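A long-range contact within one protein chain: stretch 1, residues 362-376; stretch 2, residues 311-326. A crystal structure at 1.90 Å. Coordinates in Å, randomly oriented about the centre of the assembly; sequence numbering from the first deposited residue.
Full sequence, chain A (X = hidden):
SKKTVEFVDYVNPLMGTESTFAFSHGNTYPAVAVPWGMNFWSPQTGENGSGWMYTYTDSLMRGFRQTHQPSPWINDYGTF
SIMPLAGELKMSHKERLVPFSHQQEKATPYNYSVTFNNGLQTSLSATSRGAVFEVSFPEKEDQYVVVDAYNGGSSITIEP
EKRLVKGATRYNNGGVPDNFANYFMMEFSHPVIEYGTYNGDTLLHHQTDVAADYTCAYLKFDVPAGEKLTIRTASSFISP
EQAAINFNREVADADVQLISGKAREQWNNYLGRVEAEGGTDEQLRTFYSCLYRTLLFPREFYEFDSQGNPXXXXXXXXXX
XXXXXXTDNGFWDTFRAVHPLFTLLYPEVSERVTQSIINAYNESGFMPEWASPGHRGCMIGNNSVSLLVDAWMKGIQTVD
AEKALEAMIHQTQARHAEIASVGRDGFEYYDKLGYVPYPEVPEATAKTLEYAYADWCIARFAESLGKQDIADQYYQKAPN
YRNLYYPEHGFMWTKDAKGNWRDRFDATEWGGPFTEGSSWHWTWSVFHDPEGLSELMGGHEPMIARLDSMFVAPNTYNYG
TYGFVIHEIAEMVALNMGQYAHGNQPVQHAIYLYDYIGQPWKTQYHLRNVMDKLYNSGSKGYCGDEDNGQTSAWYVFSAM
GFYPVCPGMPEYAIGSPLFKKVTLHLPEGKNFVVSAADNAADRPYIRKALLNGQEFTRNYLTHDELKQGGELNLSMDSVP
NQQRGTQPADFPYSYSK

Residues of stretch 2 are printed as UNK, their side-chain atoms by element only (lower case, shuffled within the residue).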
# COMPACT_ATOMS: atom_id res chain seq x y z
N ASN A 362 33.54 27.45 22.68
CA ASN A 362 34.74 27.82 23.43
C ASN A 362 35.10 26.71 24.43
O ASN A 362 36.27 26.41 24.63
CB ASN A 362 34.56 29.16 24.16
CG ASN A 362 34.56 30.34 23.21
OD1 ASN A 362 35.14 30.28 22.13
ND2 ASN A 362 33.92 31.43 23.61
N GLU A 363 34.09 26.12 25.04
CA GLU A 363 34.30 25.11 26.08
C GLU A 363 34.63 23.71 25.55
O GLU A 363 35.16 22.89 26.29
CB GLU A 363 33.07 25.07 27.01
CG GLU A 363 33.01 26.29 27.90
CD GLU A 363 31.60 26.71 28.27
OE1 GLU A 363 30.70 25.84 28.35
OE2 GLU A 363 31.39 27.91 28.49
N SER A 364 34.31 23.42 24.29
CA SER A 364 34.47 22.05 23.77
C SER A 364 35.22 21.92 22.45
O SER A 364 35.63 20.82 22.07
CB SER A 364 33.10 21.39 23.59
OG SER A 364 32.46 21.88 22.43
N GLY A 365 35.36 23.02 21.71
CA GLY A 365 36.01 22.95 20.39
C GLY A 365 35.03 22.85 19.23
O GLY A 365 35.40 23.09 18.07
N PHE A 366 33.77 22.49 19.52
CA PHE A 366 32.75 22.38 18.48
C PHE A 366 31.46 23.05 18.93
O PHE A 366 31.12 23.02 20.11
CB PHE A 366 32.45 20.91 18.15
CG PHE A 366 33.54 20.20 17.37
CD1 PHE A 366 33.55 20.24 15.98
CD2 PHE A 366 34.52 19.46 18.02
CE1 PHE A 366 34.52 19.57 15.24
CE2 PHE A 366 35.51 18.80 17.29
CZ PHE A 366 35.51 18.86 15.89
N MET A 367 30.71 23.59 17.99
CA MET A 367 29.34 23.98 18.29
C MET A 367 28.48 22.73 18.43
O MET A 367 28.72 21.72 17.78
CB MET A 367 28.76 24.87 17.19
CG MET A 367 29.52 26.18 17.00
SD MET A 367 28.67 27.28 15.84
CE MET A 367 29.11 26.52 14.28
N PRO A 368 27.46 22.79 19.31
CA PRO A 368 26.62 21.61 19.43
C PRO A 368 25.67 21.46 18.24
O PRO A 368 25.37 22.45 17.55
CB PRO A 368 25.82 21.89 20.70
CG PRO A 368 25.77 23.39 20.82
CD PRO A 368 27.04 23.90 20.16
N GLU A 369 25.19 20.23 18.01
CA GLU A 369 24.17 19.96 17.01
C GLU A 369 23.00 19.29 17.74
O GLU A 369 21.90 19.84 17.75
CB GLU A 369 24.71 19.11 15.85
CG GLU A 369 25.86 19.76 15.04
CD GLU A 369 25.46 21.04 14.30
OE1 GLU A 369 24.25 21.34 14.24
OE2 GLU A 369 26.36 21.75 13.78
N TRP A 370 23.25 18.14 18.37
CA TRP A 370 22.34 17.59 19.39
C TRP A 370 23.06 17.69 20.74
O TRP A 370 24.19 17.22 20.88
CB TRP A 370 21.98 16.12 19.09
CG TRP A 370 20.49 15.89 18.95
CD1 TRP A 370 19.81 15.57 17.81
CD2 TRP A 370 19.50 16.01 20.00
NE1 TRP A 370 18.44 15.46 18.09
CE2 TRP A 370 18.24 15.72 19.42
CE3 TRP A 370 19.57 16.29 21.37
CZ2 TRP A 370 17.06 15.73 20.16
CZ3 TRP A 370 18.39 16.33 22.11
CH2 TRP A 370 17.14 16.05 21.50
N ALA A 371 22.42 18.34 21.72
CA ALA A 371 23.00 18.51 23.06
C ALA A 371 22.00 18.03 24.10
O ALA A 371 20.82 18.41 24.05
CB ALA A 371 23.31 20.00 23.31
N SER A 372 22.48 17.24 25.05
CA SER A 372 21.65 16.80 26.17
C SER A 372 22.47 16.08 27.26
O SER A 372 22.57 14.85 27.26
CB SER A 372 20.53 15.87 25.67
OG SER A 372 19.62 15.55 26.73
N PRO A 373 23.09 16.83 28.18
CA PRO A 373 23.16 18.29 28.18
C PRO A 373 24.38 18.77 27.39
O PRO A 373 24.40 19.90 26.93
CB PRO A 373 23.34 18.62 29.66
CG PRO A 373 24.06 17.43 30.25
CD PRO A 373 23.65 16.23 29.41
N GLY A 374 25.36 17.90 27.24
CA GLY A 374 26.51 18.17 26.40
C GLY A 374 26.36 17.45 25.07
O GLY A 374 25.26 17.00 24.74
N HIS A 375 27.45 17.32 24.33
CA HIS A 375 27.40 16.73 23.01
C HIS A 375 26.89 15.29 23.04
O HIS A 375 27.40 14.46 23.81
CB HIS A 375 28.80 16.71 22.38
CG HIS A 375 29.34 18.06 22.01
ND1 HIS A 375 28.68 18.92 21.15
CD2 HIS A 375 30.51 18.67 22.31
CE1 HIS A 375 29.41 20.01 20.97
NE2 HIS A 375 30.53 19.88 21.67
N ARG A 376 25.88 15.02 22.22
CA ARG A 376 25.31 13.68 22.06
C ARG A 376 25.29 13.30 20.58
O ARG A 376 24.98 14.14 19.71
CB ARG A 376 23.89 13.65 22.63
CG ARG A 376 23.81 13.89 24.16
CD ARG A 376 24.32 12.67 24.93
NE ARG A 376 23.46 11.52 24.66
CZ ARG A 376 22.29 11.30 25.25
NH1 ARG A 376 21.82 12.14 26.18
NH2 ARG A 376 21.58 10.23 24.91
N UNK A 311 25.09 32.45 36.12
CA UNK A 311 26.22 31.54 36.05
C UNK A 311 25.70 30.18 35.59
O UNK A 311 24.49 29.91 35.68
c UNK A 311 26.94 31.39 37.42
c UNK A 311 25.94 31.03 38.52
c UNK A 311 27.69 32.66 37.78
N UNK A 312 26.59 29.34 35.09
CA UNK A 312 26.18 28.00 34.73
C UNK A 312 27.30 27.00 34.92
O UNK A 312 28.48 27.31 34.76
c UNK A 312 28.59 29.03 30.26
c UNK A 312 27.48 27.36 31.61
c UNK A 312 25.65 27.94 33.27
c UNK A 312 26.68 28.33 32.21
c UNK A 312 26.84 29.65 31.81
c UNK A 312 27.80 30.02 30.84
o UNK A 312 29.53 29.35 29.30
c UNK A 312 28.43 27.71 30.65
N UNK A 313 26.89 25.79 35.28
CA UNK A 313 27.72 24.61 35.17
C UNK A 313 27.81 24.27 33.69
O UNK A 313 26.79 24.09 33.04
o UNK A 313 29.59 18.38 35.03
c UNK A 313 27.80 19.91 34.58
c UNK A 313 28.98 19.61 35.23
c UNK A 313 27.07 23.44 35.91
c UNK A 313 29.55 20.53 36.10
c UNK A 313 27.18 21.15 34.80
c UNK A 313 27.75 22.09 35.65
c UNK A 313 28.93 21.77 36.30
N UNK A 314 29.02 24.19 33.15
CA UNK A 314 29.15 23.82 31.75
C UNK A 314 29.05 22.32 31.55
O UNK A 314 29.86 21.57 32.10
o UNK A 314 30.65 23.79 29.88
c UNK A 314 30.50 24.29 31.19
N UNK A 315 28.07 21.87 30.73
CA UNK A 315 28.05 20.43 30.48
C UNK A 315 29.07 20.07 29.41
O UNK A 315 29.10 18.91 29.00
c UNK A 315 26.24 21.46 29.27
c UNK A 315 26.62 20.18 29.97
c UNK A 315 26.98 22.58 30.03
N UNK A 316 29.87 21.04 28.97
CA UNK A 316 30.94 20.78 28.01
C UNK A 316 32.32 20.64 28.65
O UNK A 316 33.12 19.80 28.21
c UNK A 316 28.26 20.84 24.40
c UNK A 316 29.45 20.89 25.08
c UNK A 316 27.27 21.74 24.71
c UNK A 316 29.67 21.82 26.09
c UNK A 316 27.44 22.67 25.72
o UNK A 316 26.09 21.68 24.02
c UNK A 316 30.97 21.83 26.88
c UNK A 316 28.64 22.70 26.41
N UNK A 317 32.61 21.43 29.68
CA UNK A 317 33.92 21.33 30.33
C UNK A 317 33.84 21.11 31.85
O UNK A 317 34.85 20.96 32.52
c UNK A 317 34.85 22.51 29.97
o UNK A 317 35.05 24.85 30.23
c UNK A 317 34.44 23.83 30.60
o UNK A 317 33.53 23.89 31.47
N UNK A 318 32.61 21.08 32.39
CA UNK A 318 32.43 20.77 33.81
C UNK A 318 32.82 21.86 34.82
O UNK A 318 32.73 21.64 36.03
N UNK A 319 33.25 23.01 34.32
CA UNK A 319 33.52 24.16 35.17
C UNK A 319 32.31 25.10 35.25
O UNK A 319 31.39 24.99 34.43
c UNK A 319 34.75 24.90 34.65
o UNK A 319 36.81 24.01 33.84
c UNK A 319 35.99 24.05 34.75
n UNK A 319 36.14 23.36 35.86
N UNK A 320 32.30 26.00 36.23
CA UNK A 320 31.24 27.00 36.36
C UNK A 320 31.70 28.26 35.63
O UNK A 320 32.87 28.65 35.75
c UNK A 320 30.56 26.04 38.58
c UNK A 320 29.84 28.38 37.98
c UNK A 320 30.94 27.31 37.84
N UNK A 321 30.81 28.88 34.87
CA UNK A 321 31.16 30.06 34.08
C UNK A 321 30.17 31.18 34.35
O UNK A 321 29.05 30.93 34.78
c UNK A 321 31.09 29.75 32.59
n UNK A 321 33.80 27.70 31.20
n UNK A 321 31.93 27.41 32.21
c UNK A 321 32.10 28.77 32.10
c UNK A 321 32.97 26.79 31.67
c UNK A 321 33.27 28.95 31.44
N UNK A 322 30.56 32.41 34.05
CA UNK A 322 29.63 33.53 34.03
C UNK A 322 28.93 33.56 32.69
O UNK A 322 29.55 33.33 31.65
o UNK A 322 30.43 34.61 36.56
o UNK A 322 32.20 35.47 35.62
c UNK A 322 31.05 34.99 35.56
c UNK A 322 30.38 34.87 34.21
N UNK A 323 27.63 33.83 32.69
CA UNK A 323 26.93 34.03 31.45
C UNK A 323 25.79 33.03 31.26
O UNK A 323 25.18 32.60 32.23
N UNK A 324 25.54 32.68 30.00
CA UNK A 324 24.36 31.89 29.64
C UNK A 324 24.74 30.59 28.96
O UNK A 324 25.70 30.52 28.20
c UNK A 324 23.43 35.21 28.71
c UNK A 324 21.79 35.30 30.94
c UNK A 324 23.00 34.01 29.28
c UNK A 324 23.04 36.44 29.24
c UNK A 324 22.22 36.47 30.35
c UNK A 324 22.18 34.08 30.40
c UNK A 324 23.42 32.68 28.71
o UNK A 324 21.82 37.67 30.90
N UNK A 325 23.95 29.57 29.25
CA UNK A 325 24.07 28.30 28.58
C UNK A 325 22.64 27.78 28.42
O UNK A 325 21.78 28.05 29.27
c UNK A 325 27.34 26.76 27.28
c UNK A 325 25.10 25.94 28.77
c UNK A 325 24.93 27.33 29.41
s UNK A 325 25.73 25.95 27.08
N UNK A 326 22.39 27.10 27.30
CA UNK A 326 21.12 26.38 27.07
C UNK A 326 21.46 24.97 26.68
O UNK A 326 22.58 24.70 26.23
c UNK A 326 17.49 29.37 26.70
o UNK A 326 17.50 31.71 27.26
c UNK A 326 18.18 28.22 26.35
c UNK A 326 20.25 29.44 26.48
c UNK A 326 19.56 30.60 26.82
c UNK A 326 19.58 28.24 26.23
c UNK A 326 20.34 26.99 25.88
c UNK A 326 18.18 30.56 26.91
O HOH W 1 36.06 20.30 27.27

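Position 311 has three side-chain carbons, one carrying the other two, and no atom near stretch 1: Val311. Position 312 has a carbon, then a six-carbon ring bearing one oxygen; that oxygen lies 2.5 Å from Glu363 OE2, near the ring plane, which identifies Tyr312. Position 313 repeats this composition, but its side chain stays 6.2 Å or more from stretch 1: Tyr313.

Position 314 has one carbon and one oxygen, the latter 2.6 Å from Glu363 OE1. This is Ser314. At 315 three carbons close a ring onto the backbone N, and CB lies 3.6 Å from Pro373 CB: Pro315. Position 316 is again a carbon plus a six-carbon ring with one oxygen. The oxygen is 3.3 Å from both Pro368 CB and Ala371 CB, and Gly374 CA sits over one ring face: Tyr316.

Position 317 has two carbons, the second carrying two oxygens, one of them 3.4 Å from Glu363 CG. This is Asp317, whose OD1 accepts a hydrogen bond from the N of position 319 (3.0 Å). Position 318 has no side-chain atoms and a phi of 74°, which favours Gly318. Position 319 has two carbons, the second bearing one oxygen and one nitrogen: Asn319. Position 320, three carbons with one branch, is Val320.

Position 321 has a carbon and a five-membered ring of three carbons and two nitrogens, with Glu363 OE2 over one face: His321. Position 322, two carbons ending in two oxygens, is Asp322; 323, without a side chain at phi 120°, is Gly323; 324, an oxygen-bearing six-carbon ring out of reach, is Tyr324. Position 325 is an unbranched chain of two carbons, sulfur and carbon, its terminal carbon 3.6 Å from Glu363 OE1: Met325. Position 326, a last oxygen-bearing six-carbon ring whose end leads away, is Tyr326.

The contact has two centres. Glu363 accepts hydrogen bonds from Tyr312 OH at OE2 (2.5 Å, very short) and from Ser314 OG at OE1 (2.6 Å). Ser314 OG also accepts from Tyr316 N (3.0 Å) and Asp317 N (3.1 Å), tying the turn to the carboxylate. Tyr316 is the second centre: Gly374 CA makes a CH-pi contact 4.2 Å from its ring centroid, 28° off the normal, while its edge meets the His375 face, centroids 4.8 Å apart and planes at 66°. His375 NE2 is held by Ser364 OG (2.9 Å). One water donates to Tyr316 O (3.1 Å) and Glu363 O (2.9 Å), bridging the backbones.

Stretch 2 (311-326) VYYSPYDGNVHDGYMY
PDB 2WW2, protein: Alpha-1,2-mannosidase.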